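Local structure of angiopoietin-related protein 3 (Homo sapiens, 6EUA) at residues N95-E101 and K215-T221; F159-E163 and D173-E177. The protein raises plasma triglycerides by inhibiting lipoprotein lipase, and through its fibrinogen-like domain, the part described here, mediates endothelial cell adhesion. All blocks are in the same frame, centred on the assembly; numbering follows the deposited sequence.

Contact 1 (N95-E101 and K215-T221); sequences NYVLRIE and KMLIHPT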
# COMPACT_ATOMS: atom_id res chain seq x y z
N ASN A 95 -22.10 20.57 -4.63
CA ASN A 95 -21.24 21.34 -3.73
C ASN A 95 -20.45 20.34 -2.88
O ASN A 95 -21.04 19.51 -2.19
CB ASN A 95 -22.10 22.28 -2.88
CG ASN A 95 -21.30 23.11 -1.88
OD1 ASN A 95 -20.16 23.51 -2.15
ND2 ASN A 95 -21.91 23.39 -0.74
N TYR A 96 -19.12 20.38 -2.98
CA TYR A 96 -18.25 19.48 -2.23
C TYR A 96 -17.35 20.29 -1.30
O TYR A 96 -17.22 21.52 -1.42
CB TYR A 96 -17.37 18.62 -3.17
CG TYR A 96 -17.80 17.18 -3.36
CD1 TYR A 96 -19.03 16.88 -3.92
CD2 TYR A 96 -16.96 16.12 -3.01
CE1 TYR A 96 -19.42 15.57 -4.12
CE2 TYR A 96 -17.34 14.79 -3.22
CZ TYR A 96 -18.58 14.53 -3.77
OH TYR A 96 -19.01 13.23 -3.99
N VAL A 97 -16.69 19.58 -0.39
CA VAL A 97 -15.79 20.17 0.60
C VAL A 97 -14.38 19.74 0.25
O VAL A 97 -14.12 18.54 0.07
CB VAL A 97 -16.17 19.71 2.03
CG1 VAL A 97 -15.13 20.18 3.06
CG2 VAL A 97 -17.58 20.17 2.38
N LEU A 98 -13.46 20.70 0.17
CA LEU A 98 -12.06 20.41 -0.10
C LEU A 98 -11.23 20.67 1.15
O LEU A 98 -11.32 21.75 1.73
CB LEU A 98 -11.52 21.24 -1.27
CG LEU A 98 -9.99 21.24 -1.46
CD1 LEU A 98 -9.51 19.97 -2.14
CD2 LEU A 98 -9.50 22.48 -2.23
N ARG A 99 -10.42 19.69 1.54
CA ARG A 99 -9.50 19.84 2.65
C ARG A 99 -8.07 19.77 2.13
O ARG A 99 -7.73 18.87 1.35
CB ARG A 99 -9.72 18.79 3.73
CG ARG A 99 -8.66 18.77 4.84
CD ARG A 99 -9.11 17.89 5.99
NE ARG A 99 -8.02 17.70 6.95
CZ ARG A 99 -8.05 18.15 8.19
NH1 ARG A 99 -9.12 18.82 8.62
NH2 ARG A 99 -7.02 17.94 9.00
N ILE A 100 -7.26 20.75 2.51
CA ILE A 100 -5.85 20.78 2.15
C ILE A 100 -5.06 20.58 3.43
O ILE A 100 -5.26 21.29 4.41
CB ILE A 100 -5.47 22.09 1.44
CG1 ILE A 100 -6.09 22.12 0.04
CG2 ILE A 100 -3.95 22.27 1.39
CD1 ILE A 100 -5.91 23.44 -0.69
N GLU A 101 -4.19 19.58 3.42
CA GLU A 101 -3.34 19.25 4.56
C GLU A 101 -1.91 19.47 4.14
O GLU A 101 -1.45 18.90 3.14
CB GLU A 101 -3.55 17.82 5.03
CG GLU A 101 -4.83 17.60 5.80
CD GLU A 101 -4.85 16.27 6.54
OE1 GLU A 101 -3.96 15.43 6.27
OE2 GLU A 101 -5.76 16.07 7.37
N LYS A 215 -1.57 16.88 1.06
CA LYS A 215 -2.73 16.08 0.70
C LYS A 215 -3.84 17.02 0.29
O LYS A 215 -4.05 18.06 0.92
CB LYS A 215 -3.23 15.21 1.86
CG LYS A 215 -2.39 13.97 2.18
CD LYS A 215 -2.91 13.33 3.46
CE LYS A 215 -2.07 12.13 3.89
NZ LYS A 215 -2.89 11.12 4.62
N MET A 216 -4.58 16.64 -0.75
CA MET A 216 -5.83 17.29 -1.10
C MET A 216 -6.94 16.25 -1.03
O MET A 216 -6.83 15.17 -1.63
CB MET A 216 -5.75 17.92 -2.50
CG MET A 216 -4.51 18.82 -2.65
SD MET A 216 -4.45 19.69 -4.24
CE MET A 216 -5.93 20.68 -4.09
N LEU A 217 -8.00 16.56 -0.28
CA LEU A 217 -9.06 15.61 0.05
C LEU A 217 -10.43 16.23 -0.16
O LEU A 217 -10.66 17.37 0.22
CB LEU A 217 -8.93 15.14 1.51
CG LEU A 217 -7.63 14.40 1.82
CD1 LEU A 217 -6.84 15.13 2.90
CD2 LEU A 217 -7.92 12.95 2.21
N ILE A 218 -11.38 15.45 -0.70
CA ILE A 218 -12.73 15.95 -0.93
C ILE A 218 -13.77 15.00 -0.34
O ILE A 218 -13.52 13.79 -0.18
CB ILE A 218 -13.03 16.18 -2.43
CG1 ILE A 218 -13.16 14.84 -3.18
CG2 ILE A 218 -11.97 17.07 -3.06
CD1 ILE A 218 -13.42 15.03 -4.68
N HIS A 219 -14.94 15.55 -0.02
CA HIS A 219 -16.10 14.75 0.33
C HIS A 219 -17.36 15.57 0.08
O HIS A 219 -17.30 16.80 0.09
CB HIS A 219 -16.03 14.25 1.79
CG HIS A 219 -16.31 15.29 2.84
ND1 HIS A 219 -17.56 15.85 3.01
CD2 HIS A 219 -15.53 15.81 3.81
CE1 HIS A 219 -17.52 16.70 4.03
NE2 HIS A 219 -16.29 16.70 4.52
N PRO A 220 -18.49 14.92 -0.21
CA PRO A 220 -19.72 15.68 -0.47
C PRO A 220 -20.17 16.48 0.74
O PRO A 220 -19.89 16.14 1.89
CB PRO A 220 -20.75 14.59 -0.80
CG PRO A 220 -20.18 13.33 -0.26
CD PRO A 220 -18.69 13.47 -0.40
N THR A 221 -20.89 17.57 0.45
CA THR A 221 -21.49 18.38 1.51
C THR A 221 -22.60 17.61 2.22
O THR A 221 -22.68 17.64 3.46
CB THR A 221 -22.02 19.68 0.94
OG1 THR A 221 -20.92 20.58 0.73
CG2 THR A 221 -22.99 20.32 1.90
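Y96 lays one face of its ring over P220: P220 CA stands 3.5 Å from the ring centroid, almost on the ring normal, a CH-pi contact in which the planar ring faces the CA-H; proline, its phi held by its own ring, suits the strand end. This pair lies at one end of an antiparallel ladder within the central sheet of the fibrinogen C-terminal domain, where the axes of 96-101 and 215-220 come within 4.6 Å at 159°. V97, R99 and E101 form the hydrogen-bonded pairs with H219, L217 and K215; R99 N to L217 O (2.7 Å) and L217 N to R99 O (2.8 Å) are the tightest links. L98, I100, M216 and I218 share a buried apolar face, with L98 CD1 3.9 Å from I218 CG2; helix 84-91 packs on I218 and Y96. V97, R99, E101, K215, L217 and H219 take the other face, where beta-branched V97 sets its CB over the H219 ring, 4.0 Å from the centroid, and W49 meets that ring edge-to-face. Long polar chains suit the far end: R99 NE and NH2 form a salt bridge with E101 OE2, both at 2.8 Å, two residues along the same strand and face, and K215 forms one with D42. At the opposite end T221 donates twice to N95 O, from its N at 3.3 Å and its OG1 at 3.1 Å.

Contact 2 (F159-E163 and D173-E177); sequences FNCPE and DECGE
Segments 159-163 and 173-177 are irregular and run side by side in the same direction (3° apart), CA atoms 6.3 Å apart at F159-D173, 5.4 Å at C161-C175 and 6.2 Å at E163-E177. N160 and C161 are extended (-87/123, -74/131), P162 and E163 turn (-52/-32, -85/-6); D173 and E174 are near-helical (-49/-29, -68/-23) before C175 at positive phi (65/-124) and G176 (105/161), where a CB would jam against the preceding carbonyl. C161 SG and C175 SG form a disulfide (2.0 Å, chi1 both m, chi3 -89°, left-handed). F159, chi1 t, brings its ring edge to the sulfur, CE2 to C175 SG 3.5 Å, a sulfur-aromatic contact. E163 CG meets E177 CG at 3.5 Å; E163 OE1 and E177 OE1, like charges, lie 4.5 Å apart, and K202 salt-bridges E177. Such a disulfide recurs in fibrinogen C-terminal domains, here between surface loops not strand-paired. They flank strand 169-171, whose W171 packs against C161 and E163; E177 backbone-bonds to K202 of strand 199-202.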
# COMPACT_ATOMS: atom_id res chain seq x y z
N PHE A 159 -3.31 35.62 -18.71
CA PHE A 159 -2.05 35.97 -18.05
C PHE A 159 -1.46 34.77 -17.35
O PHE A 159 -2.10 34.16 -16.50
CB PHE A 159 -2.25 37.10 -17.04
CG PHE A 159 -1.00 37.46 -16.26
CD1 PHE A 159 0.02 38.20 -16.85
CD2 PHE A 159 -0.85 37.07 -14.93
CE1 PHE A 159 1.17 38.53 -16.13
CE2 PHE A 159 0.30 37.40 -14.21
CZ PHE A 159 1.30 38.13 -14.81
N ASN A 160 -0.23 34.43 -17.71
CA ASN A 160 0.44 33.26 -17.14
C ASN A 160 1.15 33.66 -15.85
O ASN A 160 1.97 34.58 -15.85
CB ASN A 160 1.41 32.65 -18.16
CG ASN A 160 0.68 31.96 -19.31
OD1 ASN A 160 -0.49 31.60 -19.20
ND2 ASN A 160 1.39 31.76 -20.43
N CYS A 161 0.80 32.97 -14.75
CA CYS A 161 1.31 33.22 -13.40
C CYS A 161 2.75 32.73 -13.27
O CYS A 161 3.05 31.57 -13.59
CB CYS A 161 0.45 32.53 -12.35
SG CYS A 161 -1.15 33.27 -12.12
N PRO A 162 3.65 33.57 -12.74
CA PRO A 162 5.05 33.15 -12.55
C PRO A 162 5.20 31.85 -11.78
O PRO A 162 6.14 31.09 -12.04
CB PRO A 162 5.66 34.33 -11.77
CG PRO A 162 4.78 35.50 -12.10
CD PRO A 162 3.40 34.94 -12.25
N GLU A 163 4.30 31.55 -10.84
CA GLU A 163 4.40 30.33 -10.05
C GLU A 163 3.77 29.12 -10.74
O GLU A 163 3.89 28.00 -10.23
CB GLU A 163 3.76 30.54 -8.68
CG GLU A 163 4.76 30.84 -7.57
CD GLU A 163 5.81 29.76 -7.40
OE1 GLU A 163 7.01 30.10 -7.30
OE2 GLU A 163 5.44 28.56 -7.38
N ASP A 173 -5.81 35.85 -12.31
CA ASP A 173 -4.87 36.96 -12.48
C ASP A 173 -4.12 37.32 -11.20
O ASP A 173 -3.00 37.83 -11.27
CB ASP A 173 -5.60 38.20 -12.99
CG ASP A 173 -6.73 37.88 -13.95
OD1 ASP A 173 -7.86 38.37 -13.75
OD2 ASP A 173 -6.49 37.13 -14.92
N GLU A 174 -4.73 37.10 -10.04
CA GLU A 174 -4.07 37.38 -8.77
C GLU A 174 -2.90 36.45 -8.49
O GLU A 174 -2.01 36.80 -7.71
CB GLU A 174 -5.07 37.31 -7.61
CG GLU A 174 -6.22 38.30 -7.73
CD GLU A 174 -7.23 38.17 -6.60
OE1 GLU A 174 -6.98 37.39 -5.66
OE2 GLU A 174 -8.27 38.86 -6.66
N CYS A 175 -2.89 35.25 -9.09
CA CYS A 175 -1.71 34.38 -9.10
C CYS A 175 -1.43 33.94 -7.67
O CYS A 175 -2.33 33.35 -7.03
CB CYS A 175 -0.56 35.11 -9.80
SG CYS A 175 -0.71 35.20 -11.62
N GLY A 176 -0.25 34.18 -7.13
CA GLY A 176 0.09 33.82 -5.77
C GLY A 176 0.99 32.60 -5.70
O GLY A 176 1.08 31.79 -6.64
N GLU A 177 1.65 32.45 -4.56
CA GLU A 177 2.45 31.27 -4.24
C GLU A 177 1.54 30.29 -3.52
O GLU A 177 1.43 30.28 -2.29
CB GLU A 177 3.67 31.64 -3.39
CG GLU A 177 4.94 31.90 -4.19
CD GLU A 177 5.96 32.70 -3.42
OE1 GLU A 177 7.13 32.26 -3.35
OE2 GLU A 177 5.61 33.78 -2.87

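In the fold
Along the chain, contact 2 is nested inside the long loop that contact 1 closes: after strand 96-104 the chain adds strands 109-118 and 127-134 to the same sheet, passes out through the disulfide-bonded loops, and returns as strand 213-220 to pair with 96-104 on its other side. The two centres are 23 Å apart and the nearest atoms about 10 Å, so they do not touch. The centre of contact 1 lies about 8 Å, and that of contact 2 about 18 Å, from the centre of the chain. One holds the domain by a backbone ladder with a buried apolar face, the other by one covalent bond between loops with no regular helix or strand.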